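Local coordinates for protein aspartate aminotransferase, mitochondrial (Trypanosoma brucei brucei, PDB 4W5K) that probably catalyses, as a homodimeric aminotransferase of class one, the pyridoxal phosphate-dependent transfer of the amino group between aspartate and 2-oxoglutarate, at residues Y145-Y148 / G154-L157; V325-A330 / Y386-I391. The protein carries 1 engineered substitution. All blocks are in the same frame, centred on the assembly; numbering follows the deposited sequence.

Overall arrangement
From the N terminus, the chain lays down strands 92-97 and 120-124 of the large mixed sheet, then strand 141-149 turns back into the short strand 154-155. Contact 1 closes this hairpin, a loop of five residues, at one margin of the sheet, and helix 157-166 follows directly. The chain then completes the sheet and runs through the long helix 300-331. Contact 2 closes a second, much wider loop of 55 residues by bringing the C-terminal helix 384-395 back against the end of that long helix. The two loops follow one another in series, neither nesting nor crossing. The centres of the contacts lie 27 Å apart, and their nearest atoms are about 13 Å from each other.

Contact 1: Y145-Y148 / G154-L157; sequences YSYY and GLNL. Unlike the reference sequence in segment 154-157: L155 (reference Phe).
The carbonyl oxygen of Y147 accepts a hydrogen bond from the backbone N-H of N156, with Y147 O to N156 N at 2.7 Å and an N-H...O angle of 161°. L155 CA approaches the same oxygen at 3.6 Å in a CA-H...O contact. L155 then sends CD1 over one face of the Y147 ring, 3.8 Å from its centroid; this CH-pi contact is offset toward the rim, where CD1 lies 3.5 Å from Y147 CE1. The CB of Y147 points away from strand 154-155, and CG set anti to the backbone N (chi1 -175°) brings the ring back beneath L155 CD1, while its hydroxyl is hydrogen-bonded to V185 O. These pairs belong to a beta hairpin at the margin of the large mixed sheet, in which Y148 and L155 form an antiparallel non-hydrogen-bonded pair. The CB of N156 points toward 145-148, and ND2 packs 3.8 Å from S146 CB. N156 ND2 also donates to a water at 3.1 Å, which in turn donates to Y148 O at 2.8 Å. At the other end of the amide, OD1 accepts from G159 N, the N-cap bond of helix 157-166.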
# COMPACT_ATOMS: atom_id res chain seq x y z
N TYR A 145 23.13 -12.82 13.14
CA TYR A 145 23.50 -14.05 13.85
C TYR A 145 24.00 -15.08 12.84
O TYR A 145 23.57 -15.09 11.68
CB TYR A 145 22.33 -14.64 14.67
CG TYR A 145 21.02 -14.94 13.93
CD1 TYR A 145 20.89 -16.06 13.11
CD2 TYR A 145 19.90 -14.14 14.12
CE1 TYR A 145 19.68 -16.35 12.47
CE2 TYR A 145 18.69 -14.42 13.48
CZ TYR A 145 18.58 -15.51 12.66
OH TYR A 145 17.39 -15.79 12.03
N SER A 146 24.91 -15.93 13.29
CA SER A 146 25.43 -17.00 12.46
C SER A 146 24.29 -17.86 11.93
O SER A 146 23.37 -18.21 12.67
CB SER A 146 26.42 -17.85 13.24
OG SER A 146 27.52 -17.08 13.70
N TYR A 147 24.35 -18.19 10.65
CA TYR A 147 23.26 -18.93 10.03
C TYR A 147 23.76 -19.72 8.84
O TYR A 147 23.69 -20.95 8.83
CB TYR A 147 22.11 -17.99 9.59
CG TYR A 147 20.92 -18.74 9.05
CD1 TYR A 147 20.00 -19.32 9.91
CD2 TYR A 147 20.71 -18.87 7.68
CE1 TYR A 147 18.90 -20.02 9.43
CE2 TYR A 147 19.61 -19.58 7.17
CZ TYR A 147 18.72 -20.15 8.06
OH TYR A 147 17.62 -20.84 7.62
N TYR A 148 24.27 -19.02 7.83
CA TYR A 148 24.71 -19.70 6.60
C TYR A 148 26.18 -20.12 6.66
O TYR A 148 27.06 -19.35 7.07
CB TYR A 148 24.48 -18.79 5.39
CG TYR A 148 24.92 -19.37 4.06
CD1 TYR A 148 24.17 -20.36 3.43
CD2 TYR A 148 26.07 -18.92 3.43
CE1 TYR A 148 24.57 -20.89 2.21
CE2 TYR A 148 26.45 -19.42 2.22
CZ TYR A 148 25.70 -20.42 1.61
OH TYR A 148 26.10 -20.95 0.39
N GLY A 154 25.05 -24.66 3.53
CA GLY A 154 24.02 -25.20 4.40
C GLY A 154 23.98 -24.45 5.71
O GLY A 154 24.47 -23.32 5.78
N LEU A 155 23.39 -25.07 6.74
CA LEU A 155 23.14 -24.40 8.02
C LEU A 155 24.30 -24.48 9.00
O LEU A 155 24.99 -25.51 9.09
CB LEU A 155 21.89 -25.00 8.68
CG LEU A 155 21.36 -24.37 9.96
CD1 LEU A 155 20.82 -22.97 9.67
CD2 LEU A 155 20.28 -25.27 10.57
N ASN A 156 24.52 -23.40 9.74
CA ASN A 156 25.44 -23.43 10.88
C ASN A 156 24.61 -23.33 12.16
O ASN A 156 24.50 -22.25 12.77
CB ASN A 156 26.49 -22.30 10.78
CG ASN A 156 27.37 -22.19 12.03
OD1 ASN A 156 27.39 -23.09 12.88
ND2 ASN A 156 28.12 -21.09 12.14
N LEU A 157 24.02 -24.45 12.56
CA LEU A 157 23.13 -24.46 13.72
C LEU A 157 23.86 -24.12 15.04
O LEU A 157 23.34 -23.33 15.82
CB LEU A 157 22.43 -25.81 13.89
CG LEU A 157 21.42 -25.85 15.05
CD1 LEU A 157 20.28 -24.85 14.84
CD2 LEU A 157 20.84 -27.24 15.25
O HOH W 1 28.05 -19.26 9.66

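Contact 2: V325-A330 / Y386-I391; sequences VSELKA and YVSQAI
Helices 325-330 and 386-391 pass 8.7 Å apart at their axes with a crossing angle of -54°, and their backbones come closest at L328 and S388, whose CA atoms are 5.3 Å apart. The small S388 side chain points into this approach, with OG 3.3 Å from E327 CB and S388 CB 3.7 Å from the same carbon. Its OG stands beside its own backbone N (chi1 -58°), turned back along the helix, and is hydrogen-bonded to V384 O. E327 gives the contact only the base of its chain; a bend at chi2 (-67°) carries the carboxylate away, where OE2 makes a salt bridge with R323. L328 meets the backbone of S388 instead, with CD2 3.3 Å from S388 O, and the same methyl lies 3.9 Å from I391 CG2. Both L328 and I391 also touch W337, and I391 reaches L360 of helix 354-364, so the crossing joins the end of the long helix 300-331 to the C-terminal helix 384-395, away from the cofactor and malate sites. No hydrogen bond links the two segments: the polar ends of E327 and S388 are paired within their own helices, so the helices meet through van der Waals contacts, carbons of E327 and L328 lying against the hydroxyl and carbonyl oxygens of S388, with one apolar pair, L328 and I391.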
# COMPACT_ATOMS: atom_id res chain seq x y z
N VAL A 325 21.03 -31.27 -10.25
CA VAL A 325 22.09 -32.08 -9.64
C VAL A 325 22.40 -33.34 -10.46
O VAL A 325 23.57 -33.69 -10.67
CB VAL A 325 21.72 -32.47 -8.21
CG1 VAL A 325 22.77 -33.40 -7.63
CG2 VAL A 325 21.58 -31.20 -7.36
N SER A 326 21.36 -34.01 -10.94
CA SER A 326 21.58 -35.23 -11.71
C SER A 326 22.22 -34.92 -13.06
O SER A 326 23.08 -35.67 -13.52
CB SER A 326 20.26 -35.99 -11.91
OG SER A 326 19.42 -35.29 -12.79
N GLU A 327 21.84 -33.82 -13.69
CA GLU A 327 22.44 -33.44 -14.97
C GLU A 327 23.89 -33.00 -14.78
O GLU A 327 24.72 -33.22 -15.65
CB GLU A 327 21.66 -32.31 -15.65
CG GLU A 327 20.28 -32.69 -16.16
CD GLU A 327 20.29 -33.70 -17.31
OE1 GLU A 327 21.25 -33.72 -18.12
OE2 GLU A 327 19.32 -34.48 -17.39
N LEU A 328 24.19 -32.37 -13.64
CA LEU A 328 25.58 -32.00 -13.36
C LEU A 328 26.45 -33.26 -13.26
O LEU A 328 27.56 -33.32 -13.80
CB LEU A 328 25.68 -31.16 -12.09
CG LEU A 328 25.36 -29.66 -12.28
CD1 LEU A 328 25.07 -28.94 -10.97
CD2 LEU A 328 26.52 -28.98 -13.02
N LYS A 329 25.93 -34.28 -12.60
CA LYS A 329 26.66 -35.55 -12.50
C LYS A 329 26.82 -36.20 -13.88
O LYS A 329 27.90 -36.71 -14.23
CB LYS A 329 25.95 -36.50 -11.54
CG LYS A 329 26.70 -37.79 -11.31
CD LYS A 329 25.91 -38.77 -10.47
CE LYS A 329 26.74 -40.02 -10.18
NZ LYS A 329 25.97 -41.10 -9.51
N ALA A 330 25.76 -36.16 -14.68
CA ALA A 330 25.80 -36.72 -16.04
C ALA A 330 26.81 -36.00 -16.94
O ALA A 330 27.42 -36.62 -17.81
CB ALA A 330 24.42 -36.67 -16.66
N TYR A 386 21.20 -27.17 -20.60
CA TYR A 386 22.14 -26.13 -21.02
C TYR A 386 22.82 -25.48 -19.81
O TYR A 386 24.04 -25.27 -19.80
CB TYR A 386 21.41 -25.07 -21.86
CG TYR A 386 22.23 -23.84 -22.20
CD1 TYR A 386 23.21 -23.89 -23.18
CD2 TYR A 386 22.01 -22.62 -21.55
CE1 TYR A 386 23.97 -22.76 -23.50
CE2 TYR A 386 22.77 -21.50 -21.86
CZ TYR A 386 23.74 -21.58 -22.84
OH TYR A 386 24.49 -20.46 -23.16
N VAL A 387 22.02 -25.17 -18.80
CA VAL A 387 22.54 -24.51 -17.61
C VAL A 387 23.48 -25.44 -16.86
O VAL A 387 24.53 -25.00 -16.38
CB VAL A 387 21.41 -24.05 -16.70
CG1 VAL A 387 21.97 -23.62 -15.35
CG2 VAL A 387 20.65 -22.90 -17.36
N SER A 388 23.12 -26.71 -16.75
CA SER A 388 23.99 -27.70 -16.10
C SER A 388 25.35 -27.79 -16.80
O SER A 388 26.39 -27.82 -16.14
CB SER A 388 23.35 -29.08 -16.07
OG SER A 388 22.10 -29.04 -15.39
N GLN A 389 25.33 -27.82 -18.14
CA GLN A 389 26.59 -27.94 -18.88
C GLN A 389 27.44 -26.71 -18.63
O GLN A 389 28.64 -26.81 -18.41
CB GLN A 389 26.35 -28.11 -20.39
CG GLN A 389 27.63 -28.31 -21.20
CD GLN A 389 28.33 -29.64 -20.90
OE1 GLN A 389 27.76 -30.71 -21.10
NE2 GLN A 389 29.57 -29.57 -20.41
N ALA A 390 26.79 -25.55 -18.64
CA ALA A 390 27.48 -24.29 -18.39
C ALA A 390 28.10 -24.25 -16.98
O ALA A 390 29.25 -23.87 -16.82
CB ALA A 390 26.53 -23.11 -18.59
N ILE A 391 27.33 -24.64 -15.97
CA ILE A 391 27.84 -24.64 -14.60
C ILE A 391 28.99 -25.65 -14.45
O ILE A 391 30.01 -25.36 -13.80
CB ILE A 391 26.72 -24.95 -13.59
CG1 ILE A 391 25.76 -23.74 -13.55
CG2 ILE A 391 27.30 -25.27 -12.22
CD1 ILE A 391 24.50 -23.95 -12.68